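Putative membrane protein (Yersinia pestis CO92, PDB 5TF3) is of unknown function but belongs to the DUF1198 family and folds into a compact, all-helical single chain. Local coordinates at residues D5-A9 with I40-N45; V73-R77 with Y118-P124. All coordinates share one frame. Residues are numbered along the deposited sequence.

Interaction 1. Residues D5-A9 with I40-N45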
ATOM      1  N   ASP A   5     -11.935 -12.712  -9.341  1.00 32.57           N
ATOM      2  CA  ASP A   5     -10.719 -12.402  -8.580  1.00 35.30           C
ATOM      3  C   ASP A   5     -10.618 -10.911  -8.265  1.00 31.74           C
ATOM      4  O   ASP A   5     -10.099 -10.533  -7.209  1.00 33.98           O
ATOM      5  CB  ASP A   5      -9.465 -12.844  -9.338  1.00 38.10           C
ATOM      6  CG  ASP A   5      -9.332 -14.350  -9.458  1.00 52.46           C
ATOM      7  OD1 ASP A   5      -9.992 -15.083  -8.697  1.00 58.56           O
ATOM      8  OD2 ASP A   5      -8.553 -14.797 -10.328  1.00 57.20           O
ATOM      9  N   THR A   6     -11.070 -10.048  -9.184  1.00 33.02           N
ATOM     10  CA  THR A   6     -11.042  -8.603  -8.942  1.00 31.53           C
ATOM     11  C   THR A   6     -11.891  -8.221  -7.730  1.00 34.82           C
ATOM     12  O   THR A   6     -11.448  -7.452  -6.865  1.00 32.28           O
ATOM     13  CB  THR A   6     -11.528  -7.840 -10.182  1.00 36.40           C
ATOM     14  OG1 THR A   6     -10.647  -8.085 -11.280  1.00 36.60           O
ATOM     15  CG2 THR A   6     -11.558  -6.336  -9.909  1.00 35.50           C
ATOM     16  N   ARG A   7     -13.124  -8.736  -7.649  0.55 38.08           N
ATOM     17  CA  ARG A   7     -13.960  -8.403  -6.497  0.55 35.05           C
ATOM     18  C   ARG A   7     -13.398  -9.009  -5.215  0.55 34.19           C
ATOM     19  O   ARG A   7     -13.483  -8.392  -4.147  0.55 33.70           O
ATOM     20  CB  ARG A   7     -15.405  -8.865  -6.713  0.55 41.20           C
ATOM     21  CG  ARG A   7     -16.206  -8.101  -7.783  0.55 46.16           C
ATOM     22  CD  ARG A   7     -16.179  -6.568  -7.630  0.55 45.84           C
ATOM     23  NE  ARG A   7     -16.203  -6.114  -6.242  0.55 45.05           N
ATOM     24  CZ  ARG A   7     -16.054  -4.848  -5.880  0.55 45.62           C
ATOM     25  NH1 ARG A   7     -16.070  -4.518  -4.595  0.55 47.25           N
ATOM     26  NH2 ARG A   7     -15.895  -3.912  -6.807  0.55 46.05           N
ATOM     27  N   LYS A   8     -12.823 -10.215  -5.292  1.00 34.46           N
ATOM     28  CA  LYS A   8     -12.258 -10.822  -4.090  1.00 40.79           C
ATOM     29  C   LYS A   8     -11.077 -10.015  -3.578  1.00 32.11           C
ATOM     30  O   LYS A   8     -10.962  -9.770  -2.374  1.00 33.55           O
ATOM     31  CB  LYS A   8     -11.833 -12.265  -4.355  1.00 49.66           C
ATOM     32  CG  LYS A   8     -11.206 -12.939  -3.137  1.00 55.64           C
ATOM     33  CD  LYS A   8     -10.862 -14.401  -3.406  1.00 63.01           C
ATOM     34  CE  LYS A   8     -10.354 -15.087  -2.137  1.00 67.79           C
ATOM     35  NZ  LYS A   8     -10.057 -16.537  -2.375  1.00 70.59           N
ATOM     36  N   ALA A   9     -10.187  -9.595  -4.481  1.00 33.87           N
ATOM     37  CA  ALA A   9      -9.040  -8.789  -4.065  1.00 31.36           C
ATOM     38  C   ALA A   9      -9.488  -7.482  -3.428  1.00 30.78           C
ATOM     39  O   ALA A   9      -8.954  -7.067  -2.388  1.00 35.24           O
ATOM     40  CB  ALA A   9      -8.128  -8.523  -5.268  1.00 30.43           C
ATOM     41  N   ILE A  40      -4.094  -8.524  -8.828  1.00 34.87           N
ATOM     42  CA  ILE A  40      -5.356  -9.168  -8.471  1.00 36.87           C
ATOM     43  C   ILE A  40      -5.147 -10.657  -8.243  1.00 39.24           C
ATOM     44  O   ILE A  40      -5.681 -11.240  -7.290  1.00 37.12           O
ATOM     45  CB  ILE A  40      -6.402  -8.924  -9.577  1.00 39.05           C
ATOM     46  CG1 ILE A  40      -6.884  -7.470  -9.556  1.00 41.03           C
ATOM     47  CG2 ILE A  40      -7.525  -9.922  -9.483  1.00 42.49           C
ATOM     48  CD1 ILE A  40      -7.081  -6.913  -8.206  1.00 47.54           C
ATOM     49  N   ARG A  41      -4.393 -11.302  -9.137  1.00 43.34           N
ATOM     50  CA  ARG A  41      -4.196 -12.741  -9.015  1.00 47.68           C
ATOM     51  C   ARG A  41      -3.406 -13.081  -7.761  1.00 49.10           C
ATOM     52  O   ARG A  41      -3.707 -14.066  -7.084  1.00 50.90           O
ATOM     53  CB  ARG A  41      -3.498 -13.309 -10.247  1.00 48.19           C
ATOM     54  CG  ARG A  41      -3.334 -14.826 -10.149  1.00 56.83           C
ATOM     55  CD  ARG A  41      -2.820 -15.447 -11.431  1.00 64.53           C
ATOM     56  NE  ARG A  41      -1.605 -14.772 -11.854  1.00 69.07           N
ATOM     57  CZ  ARG A  41      -1.469 -14.122 -13.003  1.00 67.55           C
ATOM     58  NH1 ARG A  41      -2.473 -14.078 -13.878  1.00 65.72           N
ATOM     59  NH2 ARG A  41      -0.315 -13.523 -13.272  1.00 65.30           N
ATOM     60  N   SER A  42      -2.395 -12.275  -7.426  1.00 54.71           N
ATOM     61  CA  SER A  42      -1.611 -12.600  -6.238  1.00 57.83           C
ATOM     62  C   SER A  42      -2.399 -12.310  -4.963  1.00 50.56           C
ATOM     63  O   SER A  42      -2.220 -13.000  -3.953  1.00 51.39           O
ATOM     64  CB  SER A  42      -0.272 -11.849  -6.252  1.00 61.47           C
ATOM     65  OG  SER A  42      -0.351 -10.604  -5.576  1.00 67.58           O
ATOM     66  N   THR A  43      -3.299 -11.330  -4.994  1.00 46.20           N
ATOM     67  CA  THR A  43      -4.040 -10.986  -3.787  1.00 44.80           C
ATOM     68  C   THR A  43      -5.237 -11.903  -3.560  1.00 51.92           C
ATOM     69  O   THR A  43      -5.606 -12.161  -2.410  1.00 61.15           O
ATOM     70  CB  THR A  43      -4.502  -9.528  -3.854  1.00 47.17           C
ATOM     71  OG1 THR A  43      -3.365  -8.674  -4.046  1.00 50.30           O
ATOM     72  CG2 THR A  43      -5.189  -9.133  -2.572  1.00 50.07           C
ATOM     73  N   SER A  44      -5.865 -12.402  -4.623  1.00 52.03           N
ATOM     74  CA  SER A  44      -7.014 -13.274  -4.421  1.00 52.13           C
ATOM     75  C   SER A  44      -6.597 -14.713  -4.136  1.00 58.75           C
ATOM     76  O   SER A  44      -7.351 -15.458  -3.504  1.00 63.97           O
ATOM     77  CB  SER A  44      -7.944 -13.207  -5.636  1.00 54.00           C
ATOM     78  OG  SER A  44      -7.260 -13.580  -6.819  1.00 59.70           O
ATOM     79  N   ASN A  45      -5.403 -15.112  -4.566  1.00 65.28           N
ATOM     80  CA  ASN A  45      -4.921 -16.477  -4.381  1.00 78.92           C
ATOM     81  C   ASN A  45      -3.885 -16.600  -3.276  1.00 83.55           C
ATOM     82  O   ASN A  45      -3.387 -17.708  -3.034  1.00 87.72           O
ATOM     83  CB  ASN A  45      -4.319 -17.013  -5.685  1.00 83.10           C
ATOM     84  CG  ASN A  45      -5.367 -17.273  -6.750  1.00 85.30           C
ATOM     85  OD1 ASN A  45      -5.824 -18.405  -6.922  1.00 91.49           O
ATOM     86  ND2 ASN A  45      -5.750 -16.226  -7.475  1.00 80.41           N
TER

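Interaction 2. Residues V73-R77 with Y118-P124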
ATOM      1  N   VAL A  73      -0.364  11.474   5.593  1.00 29.52           N
ATOM      2  CA  VAL A  73       0.467  10.324   5.931  1.00 25.26           C
ATOM      3  C   VAL A  73       0.090   9.795   7.308  1.00 25.14           C
ATOM      4  O   VAL A  73       0.016   8.575   7.526  1.00 27.16           O
ATOM      5  CB  VAL A  73       1.966  10.694   5.839  1.00 27.48           C
ATOM      6  CG1 VAL A  73       2.828   9.604   6.449  1.00 29.69           C
ATOM      7  CG2 VAL A  73       2.380  10.895   4.368  1.00 25.52           C
ATOM      8  N   GLU A  74      -0.168  10.699   8.254  1.00 24.94           N
ATOM      9  CA  GLU A  74      -0.583  10.279   9.590  1.00 29.70           C
ATOM     10  C   GLU A  74      -1.901   9.511   9.536  1.00 31.86           C
ATOM     11  O   GLU A  74      -2.072   8.487  10.216  1.00 32.01           O
ATOM     12  CB  GLU A  74      -0.700  11.500  10.505  1.00 28.37           C
ATOM     13  CG  GLU A  74      -1.194  11.168  11.901  1.00 44.60           C
ATOM     14  CD  GLU A  74      -1.072  12.338  12.860  1.00 66.40           C
ATOM     15  OE1 GLU A  74      -0.185  13.197  12.656  1.00 76.30           O
ATOM     16  OE2 GLU A  74      -1.871  12.398  13.820  1.00 76.24           O
ATOM     17  N   LEU A  75      -2.837   9.992   8.718  1.00 34.83           N
ATOM     18  CA  LEU A  75      -4.104   9.303   8.498  1.00 35.72           C
ATOM     19  C   LEU A  75      -3.891   7.853   8.071  1.00 26.57           C
ATOM     20  O   LEU A  75      -4.461   6.929   8.661  1.00 24.98           O
ATOM     21  CB  LEU A  75      -4.890  10.075   7.435  1.00 32.18           C
ATOM     22  CG  LEU A  75      -6.328   9.726   7.121  1.00 41.42           C
ATOM     23  CD1 LEU A  75      -6.996  10.963   6.516  1.00 42.20           C
ATOM     24  CD2 LEU A  75      -6.408   8.529   6.177  1.00 33.12           C
ATOM     25  N   TRP A  76      -3.096   7.637   7.010  1.00 23.37           N
ATOM     26  CA  TRP A  76      -2.909   6.288   6.479  1.00 25.91           C
ATOM     27  C   TRP A  76      -2.041   5.426   7.384  1.00 25.92           C
ATOM     28  O   TRP A  76      -2.260   4.210   7.479  1.00 25.76           O
ATOM     29  CB  TRP A  76      -2.343   6.360   5.051  1.00 22.54           C
ATOM     30  CG  TRP A  76      -3.453   6.760   4.125  1.00 25.27           C
ATOM     31  CD1 TRP A  76      -3.752   8.021   3.674  1.00 23.68           C
ATOM     32  CD2 TRP A  76      -4.466   5.893   3.607  1.00 24.57           C
ATOM     33  NE1 TRP A  76      -4.879   7.976   2.862  1.00 26.67           N
ATOM     34  CE2 TRP A  76      -5.337   6.681   2.823  1.00 23.68           C
ATOM     35  CE3 TRP A  76      -4.714   4.519   3.728  1.00 25.69           C
ATOM     36  CZ2 TRP A  76      -6.431   6.142   2.158  1.00 28.23           C
ATOM     37  CZ3 TRP A  76      -5.817   3.983   3.060  1.00 25.02           C
ATOM     38  CH2 TRP A  76      -6.651   4.794   2.289  1.00 20.26           C
ATOM     39  N   ARG A  77      -1.082   6.030   8.085  1.00 24.25           N
ATOM     40  CA  ARG A  77      -0.289   5.271   9.046  1.00 25.47           C
ATOM     41  C   ARG A  77      -1.174   4.709  10.162  1.00 26.14           C
ATOM     42  O   ARG A  77      -1.002   3.562  10.601  1.00 30.30           O
ATOM     43  CB  ARG A  77       0.818   6.169   9.627  1.00 22.36           C
ATOM     44  CG  ARG A  77       1.648   5.497  10.712  1.00 23.50           C
ATOM     45  CD  ARG A  77       2.769   6.416  11.282  1.00 27.44           C
ATOM     46  NE  ARG A  77       3.583   5.690  12.258  1.00 30.61           N
ATOM     47  CZ  ARG A  77       3.338   5.654  13.564  1.00 36.53           C
ATOM     48  NH1 ARG A  77       2.320   6.341  14.075  1.00 34.21           N
ATOM     49  NH2 ARG A  77       4.124   4.946  14.359  1.00 33.47           N
ATOM     50  N   TYR A 118       9.804   9.119   6.032  1.00 35.48           N
ATOM     51  CA  TYR A 118       8.592   8.645   6.690  1.00 37.96           C
ATOM     52  C   TYR A 118       8.929   7.859   7.949  1.00 36.40           C
ATOM     53  O   TYR A 118       8.362   8.104   9.017  1.00 35.25           O
ATOM     54  CB  TYR A 118       7.761   7.785   5.726  1.00 32.95           C
ATOM     55  CG  TYR A 118       6.763   6.931   6.469  1.00 35.37           C
ATOM     56  CD1 TYR A 118       5.644   7.509   7.084  1.00 32.11           C
ATOM     57  CD2 TYR A 118       6.947   5.554   6.586  1.00 36.02           C
ATOM     58  CE1 TYR A 118       4.743   6.740   7.801  1.00 30.17           C
ATOM     59  CE2 TYR A 118       6.046   4.774   7.285  1.00 32.63           C
ATOM     60  CZ  TYR A 118       4.951   5.373   7.891  1.00 35.32           C
ATOM     61  OH  TYR A 118       4.053   4.610   8.595  1.00 33.10           O
ATOM     62  N   ASN A 119       9.861   6.912   7.848  1.00 32.45           N
ATOM     63  CA  ASN A 119      10.210   6.119   9.022  1.00 37.48           C
ATOM     64  C   ASN A 119      10.863   6.987  10.091  1.00 39.91           C
ATOM     65  O   ASN A 119      10.557   6.859  11.283  1.00 41.41           O
ATOM     66  CB  ASN A 119      11.126   4.960   8.610  1.00 34.37           C
ATOM     67  CG  ASN A 119      10.377   3.861   7.884  1.00 42.17           C
ATOM     68  OD1 ASN A 119       9.264   3.483   8.271  1.00 40.98           O
ATOM     69  ND2 ASN A 119      10.974   3.353   6.805  1.00 39.29           N
ATOM     70  N   LEU A 120      11.734   7.901   9.675  1.00 36.93           N
ATOM     71  CA  LEU A 120      12.402   8.789  10.619  1.00 40.81           C
ATOM     72  C   LEU A 120      11.404   9.692  11.344  1.00 40.45           C
ATOM     73  O   LEU A 120      11.494   9.872  12.562  1.00 36.26           O
ATOM     74  CB  LEU A 120      13.441   9.622   9.872  1.00 35.29           C
ATOM     75  CG  LEU A 120      14.155  10.693  10.686  1.00 49.14           C
ATOM     76  CD1 LEU A 120      14.984  10.018  11.768  1.00 52.31           C
ATOM     77  CD2 LEU A 120      15.017  11.565   9.780  1.00 51.95           C
ATOM     78  N   HIS A 121      10.461  10.280  10.604  1.00 35.76           N
ATOM     79  CA  HIS A 121       9.550  11.278  11.164  1.00 35.25           C
ATOM     80  C   HIS A 121       8.476  10.638  12.038  1.00 33.92           C
ATOM     81  O   HIS A 121       8.113  11.193  13.082  1.00 36.11           O
ATOM     82  CB  HIS A 121       8.904  12.082  10.025  1.00 37.59           C
ATOM     83  CG  HIS A 121       8.056  13.239  10.479  1.00 45.25           C
ATOM     84  ND1 HIS A 121       8.576  14.493  10.728  1.00 54.13           N
ATOM     85  CD2 HIS A 121       6.723  13.337  10.709  1.00 49.63           C
ATOM     86  CE1 HIS A 121       7.604  15.309  11.103  1.00 52.81           C
ATOM     87  NE2 HIS A 121       6.468  14.635  11.089  1.00 50.81           N
ATOM     88  N   PHE A 122       7.954   9.476  11.632  1.00 36.40           N
ATOM     89  CA  PHE A 122       6.761   8.928  12.258  1.00 41.68           C
ATOM     90  C   PHE A 122       6.990   7.701  13.124  1.00 44.13           C
ATOM     91  O   PHE A 122       6.128   7.394  13.945  1.00 38.44           O
ATOM     92  CB  PHE A 122       5.723   8.541  11.201  1.00 36.40           C
ATOM     93  CG  PHE A 122       5.031   9.706  10.575  1.00 40.34           C
ATOM     94  CD1 PHE A 122       3.883  10.233  11.151  1.00 41.76           C
ATOM     95  CD2 PHE A 122       5.511  10.257   9.390  1.00 35.24           C
ATOM     96  CE1 PHE A 122       3.232  11.296  10.566  1.00 42.33           C
ATOM     97  CE2 PHE A 122       4.874  11.325   8.802  1.00 37.69           C
ATOM     98  CZ  PHE A 122       3.722  11.838   9.382  1.00 41.43           C
ATOM     99  N   ASN A 123       8.069   6.955  12.939  1.00 47.16           N
ATOM    100  CA  ASN A 123       8.132   5.731  13.725  1.00 46.93           C
ATOM    101  C   ASN A 123       9.180   5.899  14.814  1.00 49.57           C
ATOM    102  O   ASN A 123      10.380   5.911  14.513  1.00 52.91           O
ATOM    103  CB  ASN A 123       8.441   4.529  12.834  1.00 47.39           C
ATOM    104  CG  ASN A 123       7.288   4.217  11.884  1.00 45.46           C
ATOM    105  OD1 ASN A 123       6.136   4.153  12.302  1.00 43.33           O
ATOM    106  ND2 ASN A 123       7.589   4.051  10.612  1.00 46.59           N
ATOM    107  N   PRO A 124       8.775   6.064  16.077  1.00 54.85           N
ATOM    108  CA  PRO A 124       9.710   6.532  17.110  1.00 65.97           C
ATOM    109  C   PRO A 124      10.843   5.543  17.335  1.00 81.56           C
ATOM    110  O   PRO A 124      10.655   4.328  17.267  1.00 56.82           O
ATOM    111  CB  PRO A 124       8.817   6.683  18.352  1.00 59.55           C
ATOM    112  CG  PRO A 124       7.595   5.855  18.072  1.00 60.92           C
ATOM    113  CD  PRO A 124       7.406   5.877  16.591  1.00 55.62           C
TER

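Interaction 1. Residues D5-A9 with I40-N45
Start at Ile40, on helix 33-45, which crosses helix 2-17 here at 64° with the local axes 8.3 Å apart. The isoleucine side chain spreads along the neighbouring helix: Ile40 CG2 sits 3.5 Å from Asp5 CB and 3.6 Å from Thr6 N, while Ile40 CD1 reaches to 3.5 Å from Ala9 CB. Thr43, a turn further on, brings its CB to 4.0 Å from Ala9 CB; its hydroxyl bonds back to the carbonyl of Phe39. Ser44 then comes closest in backbone terms, its CA 4.9 Å from that of Ala9, an approach allowed by two small side chains. Ser44 OG donates to Ile40 O (2.9 Å) within its own helix and lies 3.4 Å from Asp5 CB. The Ser44 carbonyl accepts a hydrogen bond from the extended Lys8, NZ to O 3.1 Å, the lysine CD passing 3.9 Å from Ser44 CB. Asn45, poorly ordered, stays peripheral: Asn45 ND2 bonds to Arg41 O (3.0 Å), while Asp5 OD2 is hydrogen-bonded to the Ser1 hydroxyl. The buried part thus rests on the fit of Ile40, Ala9, Thr43 and Ser44, and the one hydrogen bond between the segments comes from Lys8 at the exposed edge, so the contact is mainly apolar and steric.

Interaction 2. Residues V73-R77 with Y118-P124
Val73 opens the contact from helix 70-82. The Val73 CG1 methyl touches two aromatic side chains of helix 108-122, 3.6 Å from Tyr118 CD1 and 3.6 Å from Phe122 CE2, while the valine also touches Thr63 of helix 48-65. One residue on, Glu74 makes its nearest approach through CB, 3.9 Å from Phe122 CE1, at the exposed border of the contact.

The Trp76 ring lies on helix 48-65, where it stacks with His62. A full turn after Val73, Arg77 reaches across, fully extended through chi3. Arg77 CG passes 3.3 Å from Tyr118 OH, and Arg77 CD lies 3.6 Å from Phe122 CB. The Tyr118 hydroxyl itself is hydrogen-bonded to the carbonyl of Pro87. At the tip of the arginine, Arg77 NE and NH2 both donate to Asn123 OD1, each at 3.0 Å, a bifurcated arrangement on one acceptor. Asn123 is the first residue past the end of helix 108-122, and its ND2 bonds weakly to Asn119 OD1 (2.9 Å). Arg77 NH2 also donates to His131 O at the C-terminal carboxylate.

The helices are nearly perpendicular (87°) and their local axes 12.1 Å apart, so long side chains must span the gap. Aromatic rings and the arginine's methylenes fill it, while the guanidinium, held by the neutral amide oxygen of Asn123 and by the chain's C-terminal carboxylate, joins helix 70-82 to the chain as it leaves helix 108-122.

How the interactions relate
The two contacts come in series along the chain: interaction 1 joins helices 2-17 and 33-45 before interaction 2 joins helices 70-82 and 108-122, so they share no helix. Their centres are 28 Å apart, on opposite sides of the chain's centre, and their nearest atoms remain about 13 Å apart. Helix 48-65 lies between the two contacts in sequence and packs on Val73, Trp76 and Tyr118 of interaction 2. Interaction 1 brings together two helices from the N-terminal part, and interaction 2 joins helix 70-82 to the last helix. All four segments belong to the DUF1198 region, so the contacts are separate places in one helical fold.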